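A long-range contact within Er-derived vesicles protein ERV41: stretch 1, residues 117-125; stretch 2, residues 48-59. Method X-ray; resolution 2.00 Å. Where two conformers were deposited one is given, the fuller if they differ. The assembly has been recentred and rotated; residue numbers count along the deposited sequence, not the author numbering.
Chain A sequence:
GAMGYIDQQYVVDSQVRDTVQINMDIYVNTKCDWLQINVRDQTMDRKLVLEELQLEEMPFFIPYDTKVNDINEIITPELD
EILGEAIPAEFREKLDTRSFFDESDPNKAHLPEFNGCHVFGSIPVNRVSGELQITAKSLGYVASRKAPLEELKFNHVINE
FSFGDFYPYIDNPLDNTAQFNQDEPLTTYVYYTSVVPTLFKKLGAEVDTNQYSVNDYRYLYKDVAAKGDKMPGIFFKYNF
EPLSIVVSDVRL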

# COMPACT_ATOMS: atom_id res chain seq x y z
N CYS A 117 3.87 12.09 4.48
CA CYS A 117 4.95 11.55 3.68
C CYS A 117 4.38 10.88 2.44
O CYS A 117 3.44 10.07 2.53
CB CYS A 117 5.76 10.52 4.46
SG CYS A 117 7.27 9.98 3.60
N HIS A 118 4.94 11.24 1.29
CA HIS A 118 4.60 10.60 0.02
C HIS A 118 5.62 9.49 -0.21
O HIS A 118 6.80 9.76 -0.45
CB HIS A 118 4.70 11.64 -1.10
CG HIS A 118 4.32 11.12 -2.45
ND1 HIS A 118 4.61 11.79 -3.62
CD2 HIS A 118 3.64 10.00 -2.82
CE1 HIS A 118 4.15 11.10 -4.65
NE2 HIS A 118 3.56 10.02 -4.20
N VAL A 119 5.16 8.24 -0.14
CA VAL A 119 6.03 7.08 -0.27
C VAL A 119 5.77 6.42 -1.62
O VAL A 119 4.65 6.01 -1.91
CB VAL A 119 5.76 6.07 0.85
CG1 VAL A 119 6.65 4.85 0.66
CG2 VAL A 119 6.00 6.72 2.23
N PHE A 120 6.79 6.32 -2.47
CA PHE A 120 6.52 5.78 -3.80
C PHE A 120 7.73 5.12 -4.46
O PHE A 120 8.88 5.54 -4.25
CB PHE A 120 5.93 6.87 -4.72
CG PHE A 120 6.83 8.04 -4.94
CD1 PHE A 120 6.96 9.04 -3.97
CD2 PHE A 120 7.55 8.17 -6.12
CE1 PHE A 120 7.79 10.14 -4.18
CE2 PHE A 120 8.38 9.25 -6.33
CZ PHE A 120 8.50 10.24 -5.36
N GLY A 121 7.46 4.08 -5.24
CA GLY A 121 8.51 3.38 -5.96
C GLY A 121 8.11 1.95 -6.26
O GLY A 121 6.95 1.58 -6.08
N SER A 122 9.07 1.16 -6.71
CA SER A 122 8.81 -0.23 -7.03
C SER A 122 9.85 -1.11 -6.34
O SER A 122 11.05 -0.86 -6.44
CB SER A 122 8.84 -0.44 -8.55
OG SER A 122 7.67 0.11 -9.12
N ILE A 123 9.38 -2.13 -5.63
CA ILE A 123 10.29 -2.99 -4.86
C ILE A 123 10.27 -4.43 -5.38
O ILE A 123 9.23 -5.07 -5.36
CB ILE A 123 9.87 -3.06 -3.38
CG1 ILE A 123 9.68 -1.65 -2.80
CG2 ILE A 123 10.91 -3.84 -2.56
CD1 ILE A 123 9.07 -1.63 -1.39
N PRO A 124 11.44 -4.94 -5.83
CA PRO A 124 11.51 -6.35 -6.22
C PRO A 124 11.52 -7.24 -4.98
O PRO A 124 12.35 -7.06 -4.09
CB PRO A 124 12.86 -6.45 -6.95
CG PRO A 124 13.70 -5.37 -6.36
CD PRO A 124 12.73 -4.25 -5.99
N VAL A 125 10.58 -8.17 -4.91
CA VAL A 125 10.56 -9.11 -3.79
C VAL A 125 10.52 -10.53 -4.33
O VAL A 125 10.15 -10.76 -5.49
CB VAL A 125 9.36 -8.84 -2.84
CG1 VAL A 125 9.40 -7.43 -2.28
CG2 VAL A 125 8.03 -9.08 -3.57
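Stretch 2, residues 48-59: LVLEELQLEEMP

Residues 117-125 form a continuous β-strand, and stretch 2 lays a second strand, centred on residues 53-57, antiparallel beside it. The two N-to-C directions differ by 163°, and the axes approach to 4.5 Å. Cys117 pairs with Glu57, His118 with Glu56, Val119 with Leu55 and Phe120 with Gln54. Hydrogen bonds join alternate pairs: His118 N to Glu56 O (2.7 Å) and Glu56 N to His118 O (2.9 Å), then Phe120 N to Gln54 O (3.0 Å) and Gln54 N to Phe120 O (2.8 Å). All four are close to linear.

Before this ladder, a type I turn from Leu50 to Leu53 brings the chain into position. Here direct pairing gives way to a water, which donates to Glu52 O (2.7 Å) and accepts from Ser122 N (2.9 Å). Gly121 suits this place because a CB would lie 2.6 Å from Glu52 O, and its backbone angles (155/-169) themselves call for glycine.

Side chains alternate between the two faces of the sheet. Cys117, Val119 and Leu55 share one face, where compact apolar groups pack well: Cys117 SG lies 3.8 Å from Leu55 CB, and Val119 CG2 is 4.0 Å from Leu55 CG. The apolar contacts continue through Leu53, whose CD1 meets Val119 CG1 at 4.0 Å and Ile123 CD1 at 3.7 Å; Ile123 CD1 also reaches Val49 CG1 (3.8 Å).

The other face carries His118, Phe120, Gln54 and Glu56. The p rotamer of Phe120 brings its ring against Gln54, whose CB sits over one face, 3.7 Å from the ring centroid, in a CH-π contact. Gln54 can thus offer aliphatic carbon to the ring while its polar end leads away. Near the ring edge, Glu56 OE2 is 3.5 Å from Phe120 CZ. Met58 adds a flexible thioether, its SD 3.8 Å from His118 CB.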

# COMPACT_ATOMS: atom_id res chain seq x y z
N LEU A 48 15.27 -3.91 5.53
CA LEU A 48 14.92 -2.49 5.42
C LEU A 48 14.86 -2.05 3.97
O LEU A 48 15.81 -2.25 3.20
CB LEU A 48 15.93 -1.63 6.18
CG LEU A 48 15.55 -1.20 7.60
CD1 LEU A 48 16.70 -0.46 8.27
CD2 LEU A 48 14.31 -0.34 7.59
N VAL A 49 13.73 -1.48 3.57
CA VAL A 49 13.63 -0.91 2.24
C VAL A 49 14.06 0.55 2.35
O VAL A 49 13.38 1.38 2.95
CB VAL A 49 12.20 -0.98 1.69
CG1 VAL A 49 12.12 -0.18 0.40
CG2 VAL A 49 11.81 -2.41 1.46
N LEU A 50 15.22 0.85 1.79
CA LEU A 50 15.74 2.20 1.85
C LEU A 50 15.82 2.76 0.45
O LEU A 50 15.13 3.72 0.11
CB LEU A 50 17.11 2.21 2.53
CG LEU A 50 17.08 2.02 4.05
CD1 LEU A 50 18.47 1.80 4.61
CD2 LEU A 50 16.42 3.21 4.72
N GLU A 51 16.65 2.13 -0.38
CA GLU A 51 16.98 2.67 -1.69
C GLU A 51 15.90 2.48 -2.75
O GLU A 51 15.93 3.18 -3.76
CB GLU A 51 18.34 2.14 -2.17
CG GLU A 51 18.40 0.64 -2.42
CD GLU A 51 19.74 0.20 -2.99
OE1 GLU A 51 20.75 0.27 -2.26
OE2 GLU A 51 19.77 -0.21 -4.17
N GLU A 52 14.95 1.57 -2.54
CA GLU A 52 13.98 1.25 -3.59
C GLU A 52 12.78 2.19 -3.61
O GLU A 52 11.97 2.15 -4.54
CB GLU A 52 13.49 -0.20 -3.50
CG GLU A 52 14.47 -1.24 -4.02
CD GLU A 52 15.13 -2.01 -2.90
OE1 GLU A 52 15.16 -1.48 -1.76
OE2 GLU A 52 15.61 -3.14 -3.15
N LEU A 53 12.64 3.01 -2.57
CA LEU A 53 11.50 3.91 -2.48
C LEU A 53 11.93 5.35 -2.29
O LEU A 53 12.99 5.63 -1.74
CB LEU A 53 10.57 3.51 -1.33
CG LEU A 53 9.90 2.15 -1.36
CD1 LEU A 53 9.26 1.84 0.00
CD2 LEU A 53 8.84 2.05 -2.47
N GLN A 54 11.11 6.26 -2.78
CA GLN A 54 11.30 7.67 -2.49
C GLN A 54 10.37 8.04 -1.34
O GLN A 54 9.20 7.63 -1.34
CB GLN A 54 11.00 8.53 -3.72
CG GLN A 54 12.03 8.34 -4.83
CD GLN A 54 13.45 8.54 -4.32
OE1 GLN A 54 14.26 7.63 -4.34
NE2 GLN A 54 13.73 9.74 -3.83
N LEU A 55 10.88 8.77 -0.37
CA LEU A 55 10.07 9.28 0.73
C LEU A 55 10.16 10.80 0.67
O LEU A 55 11.24 11.37 0.82
CB LEU A 55 10.56 8.77 2.09
CG LEU A 55 9.97 7.42 2.53
CD1 LEU A 55 10.53 6.30 1.67
CD2 LEU A 55 10.24 7.14 4.01
N GLU A 56 9.04 11.45 0.39
CA GLU A 56 9.06 12.90 0.23
C GLU A 56 8.04 13.56 1.14
O GLU A 56 6.89 13.10 1.22
CB GLU A 56 8.79 13.27 -1.24
CG GLU A 56 9.98 12.95 -2.15
CD GLU A 56 9.75 13.34 -3.60
OE1 GLU A 56 8.75 14.04 -3.89
OE2 GLU A 56 10.57 12.93 -4.45
N GLU A 57 8.47 14.63 1.80
CA GLU A 57 7.58 15.37 2.70
C GLU A 57 6.42 15.96 1.91
O GLU A 57 6.60 16.40 0.77
CB GLU A 57 8.34 16.51 3.39
CG GLU A 57 9.65 16.11 4.05
CD GLU A 57 9.46 15.18 5.22
OE1 GLU A 57 8.32 15.07 5.72
OE2 GLU A 57 10.46 14.56 5.65
N MET A 58 5.24 15.99 2.52
CA MET A 58 4.08 16.60 1.87
C MET A 58 3.10 17.09 2.92
O MET A 58 3.16 16.63 4.06
CB MET A 58 3.39 15.56 1.00
CG MET A 58 2.70 14.47 1.82
SD MET A 58 1.87 13.22 0.80
CE MET A 58 0.62 14.22 -0.02
N PRO A 59 2.20 18.03 2.55
CA PRO A 59 1.08 18.26 3.46
C PRO A 59 0.07 17.15 3.20
O PRO A 59 -0.39 17.01 2.05
CB PRO A 59 0.50 19.62 2.99
CG PRO A 59 1.52 20.17 1.95
CD PRO A 59 2.14 18.92 1.37
O HOH W 1 11.58 2.56 -7.14